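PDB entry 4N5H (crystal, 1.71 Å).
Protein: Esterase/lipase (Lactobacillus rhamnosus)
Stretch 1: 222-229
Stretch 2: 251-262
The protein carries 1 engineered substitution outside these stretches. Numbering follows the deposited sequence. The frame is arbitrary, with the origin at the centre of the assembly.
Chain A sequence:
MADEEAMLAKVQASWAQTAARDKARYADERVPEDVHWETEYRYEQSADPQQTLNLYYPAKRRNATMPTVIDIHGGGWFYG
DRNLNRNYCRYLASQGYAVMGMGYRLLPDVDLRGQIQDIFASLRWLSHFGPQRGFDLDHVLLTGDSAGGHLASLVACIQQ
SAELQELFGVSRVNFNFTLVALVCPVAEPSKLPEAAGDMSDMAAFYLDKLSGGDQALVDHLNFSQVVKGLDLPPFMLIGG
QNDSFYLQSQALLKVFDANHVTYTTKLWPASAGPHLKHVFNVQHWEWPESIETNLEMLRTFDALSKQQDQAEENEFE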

ATOM      1  N   ASN A 222      20.950  10.796  35.256  1.00 17.08           N
ATOM      2  CA  ASN A 222      21.190  12.060  34.556  1.00 16.74           C
ATOM      3  C   ASN A 222      22.565  12.062  33.988  1.00 16.60           C
ATOM      4  O   ASN A 222      23.533  11.560  34.568  1.00 16.36           O
ATOM      5  N   PHE A 223      22.738  12.631  32.800  1.00 14.93           N
ATOM      6  CA  PHE A 223      24.095  12.773  32.249  1.00 14.72           C
ATOM      7  C   PHE A 223      25.053  13.432  33.225  1.00 15.14           C
ATOM      8  O   PHE A 223      26.223  13.074  33.287  1.00 17.76           O
ATOM      9  N   SER A 224      24.592  14.454  33.934  1.00 16.55           N
ATOM     10  CA  SER A 224      25.423  15.157  34.880  1.00 17.65           C
ATOM     11  C   SER A 224      25.970  14.194  35.959  1.00 19.90           C
ATOM     12  O   SER A 224      26.950  14.550  36.593  1.00 18.01           O
ATOM     13  N   GLN A 225      25.284  13.048  36.194  1.00 18.06           N
ATOM     14  CA  GLN A 225      25.753  12.044  37.183  1.00 18.57           C
ATOM     15  C   GLN A 225      26.688  11.057  36.606  1.00 22.45           C
ATOM     16  O   GLN A 225      27.476  10.493  37.338  1.00 28.68           O
ATOM     17  N   VAL A 226      26.649  10.759  35.292  1.00 17.25           N
ATOM     18  CA  VAL A 226      27.587   9.804  34.718  1.00 16.08           C
ATOM     19  C   VAL A 226      28.808  10.408  34.025  1.00 18.08           C
ATOM     20  O   VAL A 226      29.758   9.714  33.758  1.00 17.67           O
ATOM     21  N   VAL A 227      28.809  11.722  33.814  1.00 17.20           N
ATOM     22  CA  VAL A 227      29.858  12.406  33.080  1.00 17.32           C
ATOM     23  C   VAL A 227      31.173  12.546  33.873  1.00 18.63           C
ATOM     24  O   VAL A 227      32.261  12.611  33.278  1.00 19.36           O
ATOM     25  N   LYS A 228      31.045  12.516  35.183  1.00 22.15           N
ATOM     26  CA  LYS A 228      32.131  12.976  36.122  1.00 26.26           C
ATOM     27  C   LYS A 228      33.355  12.138  35.959  1.00 23.41           C
ATOM     28  O   LYS A 228      33.289  10.897  36.051  1.00 22.58           O
ATOM     29  N   GLY A 229      34.463  12.758  35.576  1.00 28.72           N
ATOM     30  CA  GLY A 229      35.769  12.137  35.691  1.00 27.55           C
ATOM     31  C   GLY A 229      36.234  11.397  34.472  1.00 29.20           C
ATOM     32  O   GLY A 229      37.186  10.667  34.535  1.00 28.82           O
ATOM     33  N   ALA A 251      20.195  23.142  29.866  1.00 18.29           N
ATOM     34  CA  ALA A 251      20.756  22.463  31.053  1.00 19.84           C
ATOM     35  C   ALA A 251      21.952  21.647  30.670  1.00 21.15           C
ATOM     36  O   ALA A 251      23.003  21.668  31.361  1.00 19.20           O
ATOM     37  N   LEU A 252      21.856  20.873  29.574  1.00 17.62           N
ATOM     38  CA  LEU A 252      23.001  20.109  29.125  1.00 18.39           C
ATOM     39  C   LEU A 252      24.220  20.908  28.752  1.00 16.80           C
ATOM     40  O   LEU A 252      25.362  20.520  29.023  1.00 18.40           O
ATOM     41  N   LEU A 253      24.028  22.087  28.142  1.00 18.19           N
ATOM     42  CA  LEU A 253      25.181  22.865  27.832  1.00 16.44           C
ATOM     43  C   LEU A 253      25.992  23.264  29.140  1.00 15.81           C
ATOM     44  O   LEU A 253      27.197  23.293  29.140  1.00 18.32           O
ATOM     45  N   LYS A 254      25.273  23.613  30.159  1.00 18.54           N
ATOM     46  CA  LYS A 254      25.900  23.946  31.410  1.00 20.38           C
ATOM     47  C   LYS A 254      26.677  22.761  31.968  1.00 19.86           C
ATOM     48  O   LYS A 254      27.753  22.911  32.510  1.00 20.52           O
ATOM     49  N   VAL A 255      26.102  21.561  31.883  1.00 22.05           N
ATOM     50  CA  VAL A 255      26.854  20.321  32.264  1.00 19.35           C
ATOM     51  C   VAL A 255      28.080  20.092  31.424  1.00 17.84           C
ATOM     52  O   VAL A 255      29.185  19.770  31.952  1.00 19.40           O
ATOM     53  N   PHE A 256      27.951  20.320  30.091  1.00 17.76           N
ATOM     54  CA  PHE A 256      29.070  20.222  29.213  1.00 17.03           C
ATOM     55  C   PHE A 256      30.201  21.194  29.646  1.00 22.86           C
ATOM     56  O   PHE A 256      31.379  20.821  29.733  1.00 20.17           O
ATOM     57  N   ASP A 257      29.818  22.438  29.917  1.00 19.65           N
ATOM     58  CA  ASP A 257      30.825  23.462  30.223  1.00 20.41           C
ATOM     59  C   ASP A 257      31.516  23.138  31.510  1.00 19.36           C
ATOM     60  O   ASP A 257      32.732  23.211  31.574  1.00 23.62           O
ATOM     61  N   ALA A 258      30.761  22.706  32.502  1.00 19.38           N
ATOM     62  CA  ALA A 258      31.331  22.390  33.843  1.00 22.21           C
ATOM     63  C   ALA A 258      32.261  21.205  33.852  1.00 24.18           C
ATOM     64  O   ALA A 258      33.259  21.133  34.654  1.00 22.29           O
ATOM     65  N   ASN A 259      32.066  20.271  32.895  1.00 21.17           N
ATOM     66  CA  ASN A 259      32.838  19.087  32.825  1.00 21.09           C
ATOM     67  C   ASN A 259      33.851  19.077  31.717  1.00 18.95           C
ATOM     68  O   ASN A 259      34.519  18.089  31.424  1.00 21.37           O
ATOM     69  N   HIS A 260      34.044  20.211  31.068  1.00 20.20           N
ATOM     70  CA  HIS A 260      35.030  20.333  29.965  1.00 21.02           C
ATOM     71  C   HIS A 260      34.861  19.307  28.830  1.00 20.27           C
ATOM     72  O   HIS A 260      35.798  18.795  28.241  1.00 20.78           O
ATOM     73  N   VAL A 261      33.599  19.047  28.524  1.00 20.52           N
ATOM     74  CA  VAL A 261      33.237  18.219  27.362  1.00 19.05           C
ATOM     75  C   VAL A 261      33.549  18.964  26.099  1.00 17.50           C
ATOM     76  O   VAL A 261      33.228  20.179  26.028  1.00 19.02           O
ATOM     77  N   THR A 262      34.109  18.280  25.118  1.00 18.00           N
ATOM     78  CA  THR A 262      34.339  18.810  23.772  1.00 18.78           C
ATOM     79  C   THR A 262      33.010  18.735  23.019  1.00 19.97           C
ATOM     80  O   THR A 262      32.474  17.631  22.918  1.00 16.62           O
TER

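No direct hydrogen bond joins the two stretches; their polar link runs through two waters, both held by the side chain of Asn 259. Its ND2 donates to water 1 (3.0 Å), which in turn donates to Ser 224 O (2.8 Å), while its OD1 accepts from water 2 (2.6 Å), itself the acceptor for Gly 229 N (3.1 Å). Asn 259 adopts the m rotamer, and its ND2 also donates to Val 255 O (3.0 Å), so the amide is tied to Val 255, in the helix before it, as it bridges to the other stretch.

The remaining contact is largely apolar. Phe 223, buried and in the t rotamer, points toward the second helix, where its CD2 lies 3.5 Å from Leu 252 CD1 and 3.7 Å from Val 255 CG1. Leu 252 (t, p) and Phe 256 (m) leave their backbones sideways, but their ends come nearer. Phe 223 CE2 meets Phe 256 CE1 at 3.7 Å, at the edge of the Phe 256 ring; the ring planes are inclined at 83°.

Val 255 (t) also packs against Ser 224, with CG2 3.9 Å from Ser 224 CB. Further along, Val 227 (p) points inward: its CG1 sits 4.0 Å from Val 255 CG1 and 3.5 Å from Asn 259 ND2, and its CG2 lies 4.1 Å from CG2 of Val 261 (t).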

ATOM      1  CB  ASN A 222      20.985  13.237  35.507  1.00 16.82           C
ATOM      2  CG  ASN A 222      19.588  13.317  36.053  1.00 20.11           C
ATOM      3  OD1 ASN A 222      18.701  13.900  35.452  1.00 20.90           O
ATOM      4  ND2 ASN A 222      19.363  12.676  37.214  1.00 21.05           N
ATOM      5  CB  PHE A 223      24.034  13.540  30.912  1.00 16.55           C
ATOM      6  CG  PHE A 223      25.345  13.748  30.282  1.00 14.10           C
ATOM      7  CD1 PHE A 223      25.916  12.737  29.565  1.00 14.23           C
ATOM      8  CD2 PHE A 223      25.961  14.980  30.328  1.00 16.06           C
ATOM      9  CE1 PHE A 223      27.153  12.870  28.969  1.00 15.67           C
ATOM     10  CE2 PHE A 223      27.176  15.161  29.713  1.00 15.66           C
ATOM     11  CZ  PHE A 223      27.774  14.089  29.037  1.00 16.63           C
ATOM     12  CB  SER A 224      24.629  16.248  35.559  1.00 16.79           C
ATOM     13  OG  SER A 224      23.439  15.825  36.194  1.00 17.78           O
ATOM     14  CB  GLN A 225      24.591  11.320  37.801  1.00 19.89           C
ATOM     15  CG  GLN A 225      23.751  12.148  38.686  1.00 19.69           C
ATOM     16  CD  GLN A 225      22.403  11.609  38.927  1.00 21.35           C
ATOM     17  OE1 GLN A 225      21.704  11.116  38.063  1.00 19.75           O
ATOM     18  NE2 GLN A 225      21.961  11.771  40.184  1.00 21.87           N
ATOM     19  CB  VAL A 226      26.811   8.826  33.754  1.00 15.44           C
ATOM     20  CG1 VAL A 226      25.846   7.951  34.548  1.00 17.99           C
ATOM     21  CG2 VAL A 226      26.019   9.587  32.725  1.00 14.70           C
ATOM     22  CB  VAL A 227      29.370  13.817  32.607  1.00 17.84           C
ATOM     23  CG1 VAL A 227      29.127  14.755  33.786  1.00 19.26           C
ATOM     24  CG2 VAL A 227      30.346  14.430  31.673  1.00 19.40           C
ATOM     25  CB  LYS A 228      31.643  12.890  37.563  1.00 31.08           C
ATOM     26  CG  LYS A 228      30.390  13.734  37.845  1.00 41.03           C
ATOM     27  CD  LYS A 228      29.857  13.590  39.278  1.00 45.60           C
ATOM     28  CE  LYS A 228      29.754  12.111  39.772  1.00 52.01           C
ATOM     29  NZ  LYS A 228      28.382  11.474  39.965  1.00 58.74           N
ATOM     30  CB  ALA A 251      19.730  21.587  31.738  1.00 19.90           C
ATOM     31  CB  LEU A 252      22.635  19.250  27.888  1.00 18.71           C
ATOM     32  CG  LEU A 252      23.695  18.278  27.483  1.00 18.60           C
ATOM     33  CD1 LEU A 252      24.128  17.359  28.627  1.00 20.19           C
ATOM     34  CD2 LEU A 252      23.065  17.369  26.383  1.00 18.69           C
ATOM     35  CB  LEU A 253      24.786  24.124  27.095  1.00 19.36           C
ATOM     36  CG  LEU A 253      24.319  23.976  25.651  1.00 19.62           C
ATOM     37  CD1 LEU A 253      23.727  25.322  25.224  1.00 23.83           C
ATOM     38  CD2 LEU A 253      25.464  23.549  24.811  1.00 21.93           C
ATOM     39  CB  LYS A 254      24.866  24.435  32.437  1.00 22.67           C
ATOM     40  CG  LYS A 254      24.337  25.801  32.093  1.00 27.87           C
ATOM     41  CD  LYS A 254      23.161  26.120  33.004  1.00 32.06           C
ATOM     42  CE  LYS A 254      22.671  27.498  32.656  1.00 40.52           C
ATOM     43  NZ  LYS A 254      21.239  27.501  33.012  1.00 45.39           N
ATOM     44  CB  VAL A 255      25.974  19.057  32.204  1.00 17.50           C
ATOM     45  CG1 VAL A 255      26.807  17.832  32.548  1.00 18.60           C
ATOM     46  CG2 VAL A 255      24.757  19.244  33.077  1.00 20.18           C
ATOM     47  CB  PHE A 256      28.695  20.553  27.801  1.00 18.10           C
ATOM     48  CG  PHE A 256      27.922  19.443  27.015  1.00 17.65           C
ATOM     49  CD1 PHE A 256      27.847  18.104  27.420  1.00 19.43           C
ATOM     50  CD2 PHE A 256      27.424  19.776  25.740  1.00 18.64           C
ATOM     51  CE1 PHE A 256      27.199  17.170  26.610  1.00 18.07           C
ATOM     52  CE2 PHE A 256      26.820  18.816  24.931  1.00 19.07           C
ATOM     53  CZ  PHE A 256      26.741  17.510  25.357  1.00 16.51           C
ATOM     54  CB  ASP A 257      30.166  24.842  30.214  1.00 22.29           C
ATOM     55  CG  ASP A 257      29.807  25.329  28.790  1.00 20.97           C
ATOM     56  OD1 ASP A 257      30.423  24.856  27.793  1.00 23.68           O
ATOM     57  OD2 ASP A 257      29.004  26.262  28.741  1.00 25.50           O
ATOM     58  CB  ALA A 258      30.194  22.178  34.773  1.00 22.08           C
ATOM     59  CB  ASN A 259      31.931  17.877  32.774  1.00 22.15           C
ATOM     60  CG  ASN A 259      31.242  17.619  34.057  1.00 23.07           C
ATOM     61  OD1 ASN A 259      31.841  16.972  34.911  1.00 26.07           O
ATOM     62  ND2 ASN A 259      30.005  18.081  34.235  1.00 20.59           N
ATOM     63  CB  HIS A 260      36.494  20.276  30.462  1.00 29.84           C
ATOM     64  CG  HIS A 260      36.712  21.169  31.634  1.00 40.24           C
ATOM     65  ND1 HIS A 260      36.637  22.539  31.527  1.00 48.70           N
ATOM     66  CD2 HIS A 260      36.837  20.897  32.955  1.00 46.38           C
ATOM     67  CE1 HIS A 260      36.765  23.079  32.723  1.00 46.89           C
ATOM     68  NE2 HIS A 260      36.914  22.105  33.600  1.00 50.67           N
ATOM     69  CB  VAL A 261      31.717  17.867  27.476  1.00 19.28           C
ATOM     70  CG1 VAL A 261      31.261  17.072  26.278  1.00 20.22           C
ATOM     71  CG2 VAL A 261      31.465  17.056  28.734  1.00 19.68           C
ATOM     72  CB  THR A 262      35.432  18.090  23.027  1.00 21.83           C
ATOM     73  OG1 THR A 262      36.628  18.247  23.809  1.00 23.53           O
ATOM     74  CG2 THR A 262      35.619  18.684  21.694  1.00 23.73           C
TER
HETATM   75  O   HOH W   1      28.252  17.055  36.423  1.00 28.56           O
HETATM   76  O   HOH W   2      34.072  15.725  34.820  1.00 39.79           O